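Local coordinates for terminase small subunit (Thermus phage G20c, PDB 6EJQ), which probably recognises the packaging initiation site on viral DNA and regulates the large subunit's ATPase, working as a ring of nine subunits, at residues 9-14 and 27-32; 89-94 and 110-115; 75-80 and 120-125. One frame throughout, in Å; residues are numbered along the deposited sequence.

Contact 1 (9-14 and 27-32)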
# COMPACT_ATOMS: atom_id res chain seq x y z
N ARG B 9 25.77 34.80 5.44
CA ARG B 9 25.18 34.34 4.19
C ARG B 9 24.35 33.07 4.42
O ARG B 9 23.19 33.01 4.02
CB ARG B 9 26.23 34.07 3.12
CG ARG B 9 25.62 33.72 1.76
CD ARG B 9 26.64 33.37 0.68
NE ARG B 9 27.57 32.30 1.05
CZ ARG B 9 27.25 31.01 1.22
NH1 ARG B 9 26.00 30.57 1.07
NH2 ARG B 9 28.21 30.14 1.55
N ASP B 10 24.95 32.07 5.07
CA ASP B 10 24.28 30.78 5.30
C ASP B 10 23.02 30.93 6.12
O ASP B 10 22.01 30.31 5.81
CB ASP B 10 25.21 29.78 5.98
CG ASP B 10 26.31 29.27 5.06
OD1 ASP B 10 26.24 29.51 3.83
OD2 ASP B 10 27.25 28.63 5.58
N ARG B 11 23.07 31.76 7.16
CA ARG B 11 21.93 31.95 8.04
C ARG B 11 20.77 32.74 7.38
O ARG B 11 19.61 32.45 7.67
CB ARG B 11 22.38 32.59 9.36
CG ARG B 11 21.29 32.59 10.42
CD ARG B 11 21.81 32.44 11.84
NE ARG B 11 20.74 32.70 12.81
CZ ARG B 11 19.72 31.88 13.08
NH1 ARG B 11 19.59 30.69 12.47
NH2 ARG B 11 18.81 32.25 13.97
N VAL B 12 21.08 33.69 6.50
CA VAL B 12 20.06 34.40 5.72
C VAL B 12 19.33 33.39 4.84
O VAL B 12 18.10 33.35 4.83
CB VAL B 12 20.67 35.50 4.81
CG1 VAL B 12 19.69 35.98 3.74
CG2 VAL B 12 21.13 36.68 5.64
N LEU B 13 20.10 32.60 4.11
CA LEU B 13 19.58 31.55 3.23
C LEU B 13 18.78 30.50 4.01
O LEU B 13 17.69 30.11 3.59
CB LEU B 13 20.73 30.87 2.48
CG LEU B 13 20.40 29.76 1.48
CD1 LEU B 13 19.45 30.26 0.40
CD2 LEU B 13 21.68 29.24 0.86
N LYS B 14 19.32 30.05 5.14
CA LYS B 14 18.66 29.07 5.99
C LYS B 14 17.28 29.54 6.41
O LYS B 14 16.30 28.83 6.22
CB LYS B 14 19.49 28.78 7.24
CG LYS B 14 18.94 27.66 8.11
CD LYS B 14 19.76 27.46 9.37
CE LYS B 14 19.14 26.40 10.26
NZ LYS B 14 19.72 26.36 11.63
N GLN B 27 15.28 41.64 10.64
CA GLN B 27 15.10 41.96 12.07
C GLN B 27 15.83 40.97 13.00
O GLN B 27 16.37 41.37 14.03
CB GLN B 27 13.61 42.01 12.44
CG GLN B 27 12.84 43.18 11.83
CD GLN B 27 11.33 43.04 12.01
OE1 GLN B 27 10.74 43.57 12.95
NE2 GLN B 27 10.69 42.30 11.10
N THR B 28 15.85 39.70 12.62
CA THR B 28 16.45 38.64 13.43
C THR B 28 17.97 38.70 13.43
O THR B 28 18.60 38.60 14.50
CB THR B 28 16.00 37.24 12.93
OG1 THR B 28 14.57 37.16 12.95
CG2 THR B 28 16.58 36.12 13.79
N LEU B 29 18.57 38.86 12.25
CA LEU B 29 20.03 38.83 12.11
C LEU B 29 20.73 40.12 12.55
O LEU B 29 21.91 40.09 12.88
CB LEU B 29 20.42 38.50 10.67
CG LEU B 29 19.91 37.18 10.10
CD1 LEU B 29 20.68 36.86 8.84
CD2 LEU B 29 19.99 36.01 11.08
N SER B 30 20.02 41.24 12.55
CA SER B 30 20.50 42.46 13.18
C SER B 30 21.09 42.22 14.58
O SER B 30 22.07 42.87 14.96
CB SER B 30 19.39 43.52 13.23
OG SER B 30 19.12 44.04 11.93
N LEU B 31 20.50 41.28 15.32
CA LEU B 31 21.05 40.80 16.60
C LEU B 31 22.43 40.17 16.43
O LEU B 31 23.38 40.58 17.10
CB LEU B 31 20.11 39.78 17.25
CG LEU B 31 20.41 39.41 18.70
CD1 LEU B 31 19.87 40.49 19.63
CD2 LEU B 31 19.83 38.05 19.07
N ASP B 32 22.52 39.18 15.54
CA ASP B 32 23.78 38.44 15.31
C ASP B 32 24.93 39.37 14.96
O ASP B 32 26.00 39.31 15.57
CB ASP B 32 23.63 37.42 14.16
CG ASP B 32 22.72 36.25 14.51
OD1 ASP B 32 21.73 36.47 15.24
OD2 ASP B 32 23.00 35.12 14.04
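Arg11 NE and Asp32 OD2, 3.5 Å apart, form a loose salt bridge between segments 9-14 and 27-32, with no hydrogen bond to tighten it. It joins the first two helices, 4-17 and 22-33, of the three-helix N-terminal domain, which belongs to the helix-turn-helix class; the two short segments run nearly antiparallel (157°), their axes 11.0 Å apart at closest. The carboxylate oxygen lies at the edge of the guanidinium, near its plane, and the two flat groups are turned only 14° from each other, although the side chains that carry them cross at about a right angle. Asp32 is exposed and Arg11 partly so, and solvent would be expected to weaken the attraction.

The stem of Arg11 also packs. CG stands anti to the backbone N (chi1 -170°), and from there it lies 3.7 Å from Leu29 CD2, with NE, farther along the same stem, 3.8 Å from that methyl. The guanidinium end goes on to Thr28, whose OG1 is engaged with Glu24 O of its own helix.

Away from the charged pair the contact is apolar. Leu29 is buried and its fork serves two neighbours: CD2 lies against Arg11, while CD1 reaches Val12. Phe8 and Leu15 of helix 4-17 also touch Leu29, and Val12 in turn packs on Val42, Val45 and Leu46 of helix 39-53, which draws the third helix into the same small core. The modelled separation of Val12 CG2 and Leu29 CD1, 3.2 Å, is shorter than ordinary van der Waals contact and is doubtful in detail.

Contact 2 (89-94 and 110-115)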
# COMPACT_ATOMS: atom_id res chain seq x y z
N ARG B 89 17.80 -10.99 21.88
CA ARG B 89 18.11 -11.30 23.28
C ARG B 89 16.83 -11.30 24.10
O ARG B 89 16.58 -12.23 24.87
CB ARG B 89 19.09 -10.26 23.83
CG ARG B 89 19.58 -10.52 25.24
CD ARG B 89 20.70 -9.57 25.63
NE ARG B 89 20.20 -8.26 26.09
CZ ARG B 89 20.49 -7.67 27.26
NH1 ARG B 89 21.30 -8.23 28.16
NH2 ARG B 89 19.96 -6.47 27.53
N ASN B 90 16.03 -10.27 23.91
CA ASN B 90 14.75 -10.16 24.59
C ASN B 90 13.78 -11.26 24.19
O ASN B 90 13.14 -11.84 25.06
CB ASN B 90 14.14 -8.78 24.36
CG ASN B 90 14.73 -7.74 25.27
OD1 ASN B 90 14.50 -7.77 26.47
ND2 ASN B 90 15.50 -6.81 24.71
N TYR B 91 13.69 -11.57 22.89
CA TYR B 91 12.83 -12.66 22.43
C TYR B 91 13.23 -13.99 23.07
O TYR B 91 12.36 -14.75 23.50
CB TYR B 91 12.86 -12.81 20.91
CG TYR B 91 11.92 -13.92 20.43
CD1 TYR B 91 10.55 -13.70 20.36
CD2 TYR B 91 12.40 -15.18 20.08
CE1 TYR B 91 9.69 -14.70 19.95
CE2 TYR B 91 11.55 -16.19 19.67
CZ TYR B 91 10.19 -15.94 19.61
OH TYR B 91 9.31 -16.93 19.21
N ASN B 92 14.53 -14.27 23.11
CA ASN B 92 15.03 -15.51 23.69
C ASN B 92 14.81 -15.56 25.20
O ASN B 92 14.47 -16.60 25.73
CB ASN B 92 16.51 -15.74 23.34
CG ASN B 92 16.72 -16.01 21.86
OD1 ASN B 92 15.80 -16.42 21.14
ND2 ASN B 92 17.94 -15.77 21.38
N ALA B 93 14.99 -14.43 25.87
CA ALA B 93 14.72 -14.34 27.31
C ALA B 93 13.25 -14.62 27.60
O ALA B 93 12.93 -15.36 28.53
CB ALA B 93 15.11 -12.97 27.84
N MET B 94 12.37 -14.04 26.79
CA MET B 94 10.91 -14.24 26.90
C MET B 94 10.50 -15.70 26.67
O MET B 94 9.61 -16.21 27.34
CB MET B 94 10.19 -13.34 25.89
CG MET B 94 8.77 -12.99 26.25
SD MET B 94 8.70 -11.63 27.42
CE MET B 94 6.93 -11.36 27.45
N VAL B 110 9.08 -8.60 22.44
CA VAL B 110 9.35 -8.32 21.02
C VAL B 110 8.62 -9.36 20.18
O VAL B 110 8.57 -10.54 20.54
CB VAL B 110 10.86 -8.41 20.69
CG1 VAL B 110 11.10 -8.11 19.21
CG2 VAL B 110 11.65 -7.44 21.54
N ARG B 111 8.06 -8.93 19.05
CA ARG B 111 7.37 -9.81 18.13
C ARG B 111 8.37 -10.35 17.10
O ARG B 111 9.24 -9.60 16.65
CB ARG B 111 6.24 -9.06 17.43
CG ARG B 111 5.25 -8.43 18.40
CD ARG B 111 3.92 -8.07 17.75
NE ARG B 111 4.06 -6.98 16.78
CZ ARG B 111 3.71 -7.01 15.48
NH1 ARG B 111 3.16 -8.09 14.91
NH2 ARG B 111 3.91 -5.92 14.74
N PRO B 112 8.25 -11.65 16.72
CA PRO B 112 9.07 -12.20 15.63
C PRO B 112 9.03 -11.36 14.34
O PRO B 112 10.07 -11.16 13.71
CB PRO B 112 8.44 -13.56 15.38
CG PRO B 112 7.87 -13.95 16.70
CD PRO B 112 7.37 -12.68 17.31
N ALA B 113 7.86 -10.85 13.99
CA ALA B 113 7.68 -10.04 12.78
C ALA B 113 8.53 -8.78 12.81
O ALA B 113 9.05 -8.36 11.78
CB ALA B 113 6.22 -9.68 12.59
N ASP B 114 8.68 -8.19 14.00
CA ASP B 114 9.54 -7.02 14.18
C ASP B 114 11.05 -7.34 14.10
O ASP B 114 11.82 -6.51 13.64
CB ASP B 114 9.19 -6.30 15.48
CG ASP B 114 7.78 -5.71 15.44
OD1 ASP B 114 7.26 -5.44 14.33
OD2 ASP B 114 7.20 -5.53 16.51
N ILE B 115 11.44 -8.55 14.50
CA ILE B 115 12.82 -9.02 14.31
C ILE B 115 13.08 -9.22 12.82
O ILE B 115 14.12 -8.83 12.31
CB ILE B 115 13.08 -10.31 15.10
CG1 ILE B 115 13.09 -10.01 16.60
CG2 ILE B 115 14.40 -10.96 14.71
CD1 ILE B 115 13.01 -11.24 17.48
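Tyr91 meets Ile115 first: its CB lies 3.8 Å from Ile115 CD1, and the same methyl is 4.1 Å from Tyr91 CG, the two side chains crossing at about a right angle. CG stands anti to the backbone N (chi1 -178°), and the ring carried on it reaches Val110 and Pro112. At the ring edge, Tyr91 CD1 is 3.7 Å from Val110 O, which lies in the ring plane. Further out, Tyr91 CE1 packs on Pro112 CG at 3.8 Å. Helix 59-95 and helix 112-139 form a helical hairpin here, and the ring lies against the start of the returning arm, where Arg111 holds the N-cap position and Pro112 opens the first turn. At the tip, OH still has Pro112 CG at 4.2 Å and makes a weak hydrogen bond to Asn86 OD1 of a neighbouring subunit of the nonamer, whose Ile83 also packs on Tyr91. One residue back, Asn90 CB meets Val110 CG2 at 4.0 Å. The amide beyond it serves the connecting loop: OD1 takes hydrogen bonds from both His101 NE2 and Ile108 N, while ND2 turns back to Asn86 O of its own helix.

Contact 3 (75-80 and 120-125)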
# COMPACT_ATOMS: atom_id res chain seq x y z
N ILE B 75 27.01 3.60 9.22
CA ILE B 75 26.84 3.98 10.61
C ILE B 75 25.46 3.62 11.13
O ILE B 75 25.34 3.08 12.23
CB ILE B 75 27.08 5.50 10.82
CG1 ILE B 75 28.54 5.84 10.55
CG2 ILE B 75 26.71 5.92 12.24
CD1 ILE B 75 28.77 7.30 10.25
N PHE B 76 24.41 3.95 10.37
CA PHE B 76 23.05 3.59 10.78
C PHE B 76 22.91 2.07 10.84
O PHE B 76 22.34 1.53 11.78
CB PHE B 76 21.98 4.17 9.84
CG PHE B 76 21.90 5.68 9.82
CD1 PHE B 76 22.07 6.45 10.96
CD2 PHE B 76 21.58 6.34 8.64
CE1 PHE B 76 21.98 7.83 10.91
CE2 PHE B 76 21.47 7.72 8.58
CZ PHE B 76 21.67 8.48 9.73
N GLN B 77 23.46 1.39 9.84
CA GLN B 77 23.41 -0.08 9.79
C GLN B 77 23.99 -0.69 11.06
O GLN B 77 23.43 -1.63 11.60
CB GLN B 77 24.16 -0.62 8.57
CG GLN B 77 23.80 -2.05 8.20
CD GLN B 77 24.55 -2.54 6.98
OE1 GLN B 77 25.72 -2.22 6.79
NE2 GLN B 77 23.87 -3.33 6.15
N LYS B 78 25.08 -0.12 11.55
CA LYS B 78 25.71 -0.61 12.77
C LYS B 78 24.84 -0.38 14.01
O LYS B 78 24.78 -1.24 14.89
CB LYS B 78 27.09 0.01 12.94
CG LYS B 78 27.94 -0.67 14.00
CD LYS B 78 29.30 0.01 14.05
CE LYS B 78 30.02 -0.26 15.35
NZ LYS B 78 30.70 -1.57 15.26
N ASP B 79 24.17 0.77 14.06
CA ASP B 79 23.18 1.02 15.12
C ASP B 79 22.04 -0.00 15.07
O ASP B 79 21.66 -0.55 16.11
CB ASP B 79 22.59 2.42 15.01
CG ASP B 79 23.60 3.51 15.32
OD1 ASP B 79 24.64 3.22 15.95
OD2 ASP B 79 23.33 4.66 14.94
N LEU B 80 21.52 -0.25 13.87
CA LEU B 80 20.42 -1.20 13.69
C LEU B 80 20.82 -2.62 14.05
O LEU B 80 20.04 -3.33 14.68
CB LEU B 80 19.88 -1.15 12.25
CG LEU B 80 19.26 0.18 11.79
CD1 LEU B 80 18.64 0.01 10.41
CD2 LEU B 80 18.22 0.72 12.76
N ASP B 120 15.45 -7.18 7.63
CA ASP B 120 15.21 -6.67 6.29
C ASP B 120 15.71 -5.23 6.05
O ASP B 120 16.24 -4.93 4.98
CB ASP B 120 13.72 -6.76 5.96
CG ASP B 120 13.45 -6.55 4.50
OD1 ASP B 120 14.03 -7.29 3.67
OD2 ASP B 120 12.67 -5.65 4.19
N ARG B 121 15.53 -4.35 7.05
CA ARG B 121 16.10 -3.00 7.02
C ARG B 121 17.64 -3.03 6.90
O ARG B 121 18.24 -2.24 6.16
CB ARG B 121 15.74 -2.24 8.29
CG ARG B 121 14.26 -1.92 8.46
CD ARG B 121 13.83 -0.80 7.53
NE ARG B 121 12.65 -0.10 8.03
CZ ARG B 121 12.11 0.97 7.46
NH1 ARG B 121 12.62 1.49 6.34
NH2 ARG B 121 11.03 1.52 8.01
N ILE B 122 18.27 -3.95 7.62
CA ILE B 122 19.72 -4.09 7.59
C ILE B 122 20.16 -4.66 6.25
O ILE B 122 21.12 -4.18 5.66
CB ILE B 122 20.22 -4.94 8.78
CG1 ILE B 122 19.91 -4.25 10.11
CG2 ILE B 122 21.71 -5.21 8.68
CD1 ILE B 122 19.85 -5.21 11.28
N MET B 123 19.44 -5.67 5.76
CA MET B 123 19.74 -6.27 4.44
C MET B 123 19.56 -5.29 3.28
O MET B 123 20.35 -5.31 2.35
CB MET B 123 18.93 -7.55 4.20
CG MET B 123 19.33 -8.71 5.11
SD MET B 123 18.47 -10.27 4.76
CE MET B 123 16.84 -9.92 5.39
N LYS B 124 18.53 -4.45 3.35
CA LYS B 124 18.30 -3.39 2.36
C LYS B 124 19.44 -2.40 2.25
O LYS B 124 19.73 -1.91 1.15
CB LYS B 124 17.03 -2.60 2.69
CG LYS B 124 15.75 -3.37 2.44
CD LYS B 124 15.13 -3.01 1.10
CE LYS B 124 13.84 -3.80 0.86
NZ LYS B 124 12.88 -3.76 2.00
N ILE B 125 20.07 -2.08 3.38
CA ILE B 125 21.20 -1.16 3.41
C ILE B 125 22.38 -1.74 2.61
O ILE B 125 23.05 -1.00 1.88
CB ILE B 125 21.59 -0.75 4.85
CG1 ILE B 125 20.50 0.15 5.44
CG2 ILE B 125 22.92 -0.02 4.88
CD1 ILE B 125 20.55 0.29 6.95
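Gln77 and Ile125 slide past each other in opposite directions, with the flat amide of the glutamine resting against the isoleucine's branch methyl: Gln77 CD and Ile125 CG2 are 3.7 Å apart. This pair lies in the body of the helical hairpin, where the antiparallel helices 59-95 and 112-139 face each other, their segment axes 9.8 Å apart at closest. Gln77 leaves its helix with CG anti to the backbone N (chi1 -162°), and the extended chain beyond reaches the opposite backbone. There NE2 donates to Ile122 O, 2.9 Å away, at an N-H...O angle of 148°. The acceptor lies close to the amide plane of Gln77, while the donor is tilted 28° from the plane of the carbonyl.

Ile122 slants across the glutamine stem, its CG2 3.8 Å from Gln77 CG. Its other branch turns to the next turn of helix 59-95: CG1 is 3.8 Å from Leu80 CB, and CD1 lies beside the Leu80 carbonyl. Leu80 in turn sends CD1 obliquely over Ile125 CD1, 4.0 Å away, and past Arg121 CB. A neighbouring subunit adds to this packing, its Ala116 touching Leu80, and Arg72 of another lies against Gln77 and Ile122.

Gln77 is buried, with Ile122 and Ile125 against its stem and amide, and both its polar ends have partners. NE2 is shared between Ile122 O and Asp126 OD1, the carboxylate being its stronger partner, and OE1 takes a weak bond from Arg129 NH1. With two acceptors at the nitrogen and a donor at the oxygen, the chemistry implies one rotation of the amide: a flipped group would set oxygen against Ile122 O and Asp126.

In the fold
From the N terminus, contact 1 comes first: segment 27-32 returns to 9-14 and closes a short loop within the helix-turn-helix domain. The chain then passes through helix 39-53 into the long helix 59-95, where contacts 3 and 2 both begin. Contact 2 closes the inner loop, joining 89-94 to 110-115 at the turn of the hairpin; contact 3 joins 75-80 to 120-125 farther from the turn on the same two helices, so contact 2 nests inside it. Their centres are about 18 Å apart, whereas those of contacts 1 and 2 are about 49 Å apart. Contact 1 crosses neither. Segments of all three contacts touch neighbouring subunits, in contact 1 through residues beside the packed ones.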